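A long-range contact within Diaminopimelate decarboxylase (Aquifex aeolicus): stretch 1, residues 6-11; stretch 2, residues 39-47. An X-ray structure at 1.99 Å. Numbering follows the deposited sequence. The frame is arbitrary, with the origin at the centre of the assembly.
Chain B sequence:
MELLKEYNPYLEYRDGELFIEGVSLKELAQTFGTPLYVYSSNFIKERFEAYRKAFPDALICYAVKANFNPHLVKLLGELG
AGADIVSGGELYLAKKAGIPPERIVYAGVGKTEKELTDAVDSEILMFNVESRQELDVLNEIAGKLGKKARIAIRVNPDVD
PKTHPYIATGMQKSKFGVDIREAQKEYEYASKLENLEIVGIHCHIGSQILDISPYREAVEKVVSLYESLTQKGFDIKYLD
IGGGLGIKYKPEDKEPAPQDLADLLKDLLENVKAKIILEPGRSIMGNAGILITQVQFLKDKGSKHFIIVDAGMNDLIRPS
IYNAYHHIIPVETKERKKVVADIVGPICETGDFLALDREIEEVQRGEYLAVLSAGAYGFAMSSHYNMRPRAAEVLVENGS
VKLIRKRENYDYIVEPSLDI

Stretch 1, residues 6-11: EYNPYL
Stretch 2 39-47: YSSNFIKER

Stretch 1 carries the end of a helix into a turn. Glu6 and Tyr7 are helical, with phi/psi of -65/-34 and -73/-52. Asn8 breaks away at -156/116. A type I beta turn then runs from Asn8 to Leu11, with Pro9 at -73/-4 and Tyr10 at -89/-2. It is closed by Leu11 N donating to Asn8 O at 3.0 Å.

Stretch 2 leaves a strand at Tyr39 and Ser40 and enters a helix at Ser41 that runs on past Arg47. Helical bonds include Ile44 N to Ser40 O at 3.3 Å and Arg47 N to Phe43 O at 2.9 Å. The turn lies against the first part of this helix. The closest CA atoms are those of Asn8 and Phe43, 7.3 Å apart. No hydrogen bond crosses between the stretches, which bury 306 Å² in total.

Two polar side chains brace their own backbones. Asn8 is t at chi1 (-173°) with chi2 at -40°. This places Asn8 OD1 2.9 Å from Tyr10 N, which donates to it inside the turn. Asn8 ND2 is left 3.5 Å from Phe43 CD1 and is hydrogen-bonded elsewhere in the structure. Ser40 is the N-cap, t at 162°. Its OG accepts from Phe43 N at 3.0 Å, satisfying an amide that has no earlier helical carbonyl to bond.

Tyr10 contributes the largest covered area. Its CB points toward the helix, and chi1 of -66° (m) with chi2 of -81° carries the ring across the first helical residues. Tyr10 CD2 is 3.8 Å from Ser40 OG, and Tyr10 CE2 is 3.8 Å from Phe43 N, so the ring lies beside the capping bond. Tyr10 CD2 also meets Phe43 CB at 4.3 Å, an apolar contact. At the far end, Tyr10 OH is 3.6 Å from Asn42 CB; Asn42 is m at -80°.

Phe43 is t at -173°, with chi2 at 90°. Its CB points sideways, and its ring packs beside Asn8 and Pro9. Pro9, with a C-gamma endo pucker, brings CD to 3.9 Å from Phe43 CD1, at the ring edge. Tyr7 O is 3.9 Å from Phe43 CE1, while Tyr7 CB points away from stretch 2, with chi1 m at -76°.

Glu46 is m, t (-74°, 161°), with chi3 at 20°, and reaches the Tyr10 hydroxyl. The modelled separation from Tyr10 OH to Glu46 OE2, 2.2 Å, is a clash and does not define a bond.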

# COMPACT_ATOMS: atom_id res chain seq x y z
N GLU B 6 23.59 -13.65 -11.52
CA GLU B 6 23.07 -12.69 -12.49
C GLU B 6 22.14 -11.69 -11.81
O GLU B 6 22.08 -10.53 -12.21
CB GLU B 6 22.32 -13.39 -13.62
CG GLU B 6 23.24 -14.19 -14.57
CD GLU B 6 22.46 -14.94 -15.63
OE1 GLU B 6 21.22 -14.99 -15.57
OE2 GLU B 6 23.11 -15.49 -16.53
N TYR B 7 21.42 -12.15 -10.79
CA TYR B 7 20.59 -11.25 -9.97
C TYR B 7 21.47 -10.39 -9.08
O TYR B 7 21.37 -9.16 -9.08
CB TYR B 7 19.58 -12.06 -9.15
CG TYR B 7 18.42 -12.56 -9.96
CD1 TYR B 7 17.37 -11.71 -10.31
CD2 TYR B 7 18.37 -13.89 -10.40
CE1 TYR B 7 16.32 -12.14 -11.07
CE2 TYR B 7 17.31 -14.34 -11.16
CZ TYR B 7 16.27 -13.46 -11.49
OH TYR B 7 15.20 -13.88 -12.22
N ASN B 8 22.35 -11.05 -8.32
CA ASN B 8 23.20 -10.38 -7.36
C ASN B 8 24.44 -11.26 -7.14
O ASN B 8 24.32 -12.39 -6.66
CB ASN B 8 22.45 -10.14 -6.03
CG ASN B 8 23.23 -9.29 -5.04
OD1 ASN B 8 24.45 -9.43 -4.89
ND2 ASN B 8 22.52 -8.38 -4.33
N PRO B 9 25.63 -10.75 -7.51
CA PRO B 9 26.80 -11.64 -7.45
C PRO B 9 27.27 -11.93 -6.03
O PRO B 9 28.18 -12.74 -5.85
CB PRO B 9 27.86 -10.87 -8.24
CG PRO B 9 27.49 -9.46 -8.10
CD PRO B 9 25.98 -9.41 -8.00
N TYR B 10 26.64 -11.29 -5.03
CA TYR B 10 26.92 -11.60 -3.62
C TYR B 10 26.03 -12.71 -3.06
O TYR B 10 26.20 -13.11 -1.92
CB TYR B 10 26.85 -10.33 -2.77
CG TYR B 10 27.94 -9.37 -3.11
CD1 TYR B 10 29.23 -9.55 -2.59
CD2 TYR B 10 27.72 -8.30 -3.98
CE1 TYR B 10 30.25 -8.71 -2.91
CE2 TYR B 10 28.76 -7.43 -4.31
CZ TYR B 10 30.02 -7.65 -3.75
OH TYR B 10 31.09 -6.83 -4.03
N LEU B 11 25.12 -13.22 -3.90
CA LEU B 11 24.28 -14.35 -3.54
C LEU B 11 24.93 -15.66 -3.98
O LEU B 11 25.42 -15.78 -5.11
CB LEU B 11 22.91 -14.26 -4.23
CG LEU B 11 21.77 -13.42 -3.65
CD1 LEU B 11 20.65 -13.33 -4.68
CD2 LEU B 11 21.25 -14.04 -2.35
N TYR B 39 19.51 -6.46 2.76
CA TYR B 39 20.18 -5.70 1.74
C TYR B 39 21.69 -5.98 1.71
O TYR B 39 22.31 -6.18 2.77
CB TYR B 39 19.96 -4.19 1.96
CG TYR B 39 18.50 -3.77 1.95
CD1 TYR B 39 17.86 -3.43 0.76
CD2 TYR B 39 17.76 -3.73 3.13
CE1 TYR B 39 16.50 -3.04 0.76
CE2 TYR B 39 16.42 -3.33 3.14
CZ TYR B 39 15.80 -3.00 1.96
OH TYR B 39 14.48 -2.62 2.02
N SER B 40 22.26 -5.96 0.51
CA SER B 40 23.71 -6.07 0.30
C SER B 40 24.33 -4.68 0.19
O SER B 40 24.07 -3.95 -0.77
CB SER B 40 24.02 -6.90 -0.95
OG SER B 40 25.36 -6.69 -1.40
N SER B 41 25.18 -4.34 1.16
CA SER B 41 25.87 -3.07 1.16
C SER B 41 26.76 -2.92 -0.08
O SER B 41 26.72 -1.87 -0.76
CB SER B 41 26.71 -2.94 2.44
OG SER B 41 27.33 -1.68 2.51
N ASN B 42 27.54 -3.95 -0.40
CA ASN B 42 28.49 -3.86 -1.50
C ASN B 42 27.82 -3.85 -2.86
O ASN B 42 28.35 -3.25 -3.80
CB ASN B 42 29.57 -4.95 -1.43
CG ASN B 42 30.66 -4.59 -0.44
OD1 ASN B 42 31.35 -3.59 -0.60
ND2 ASN B 42 30.78 -5.39 0.64
N PHE B 43 26.66 -4.50 -2.98
CA PHE B 43 25.87 -4.38 -4.21
C PHE B 43 25.46 -2.93 -4.47
O PHE B 43 25.62 -2.43 -5.60
CB PHE B 43 24.64 -5.29 -4.21
CG PHE B 43 23.90 -5.32 -5.54
CD1 PHE B 43 24.24 -6.25 -6.52
CD2 PHE B 43 22.87 -4.41 -5.81
CE1 PHE B 43 23.56 -6.28 -7.74
CE2 PHE B 43 22.17 -4.44 -7.02
CZ PHE B 43 22.53 -5.39 -7.99
N ILE B 44 24.90 -2.28 -3.45
CA ILE B 44 24.46 -0.88 -3.56
C ILE B 44 25.62 0.02 -4.00
O ILE B 44 25.48 0.80 -4.96
CB ILE B 44 23.83 -0.36 -2.25
CG1 ILE B 44 22.53 -1.13 -1.92
CG2 ILE B 44 23.51 1.12 -2.35
CD1 ILE B 44 22.04 -0.95 -0.48
N LYS B 45 26.74 -0.08 -3.28
CA LYS B 45 27.93 0.73 -3.56
C LYS B 45 28.43 0.52 -4.98
O LYS B 45 28.78 1.49 -5.66
CB LYS B 45 29.07 0.44 -2.55
CG LYS B 45 28.80 0.84 -1.09
CD LYS B 45 29.84 0.22 -0.13
CE LYS B 45 29.69 0.74 1.30
NZ LYS B 45 30.88 0.34 2.13
N GLU B 46 28.47 -0.73 -5.43
CA GLU B 46 28.99 -1.08 -6.75
C GLU B 46 28.07 -0.65 -7.90
O GLU B 46 28.56 -0.26 -8.97
CB GLU B 46 29.29 -2.58 -6.87
CG GLU B 46 30.55 -2.98 -6.11
CD GLU B 46 30.63 -4.46 -5.83
OE1 GLU B 46 29.95 -5.26 -6.51
OE2 GLU B 46 31.41 -4.83 -4.92
N ARG B 47 26.75 -0.73 -7.70
CA ARG B 47 25.81 -0.16 -8.69
C ARG B 47 25.98 1.35 -8.83
O ARG B 47 25.95 1.89 -9.95
CB ARG B 47 24.35 -0.47 -8.34
CG ARG B 47 24.04 -1.96 -8.26
CD ARG B 47 24.21 -2.69 -9.59
NE ARG B 47 23.09 -2.36 -10.47
CZ ARG B 47 22.68 -3.11 -11.49
NH1 ARG B 47 23.31 -4.26 -11.80
NH2 ARG B 47 21.64 -2.70 -12.22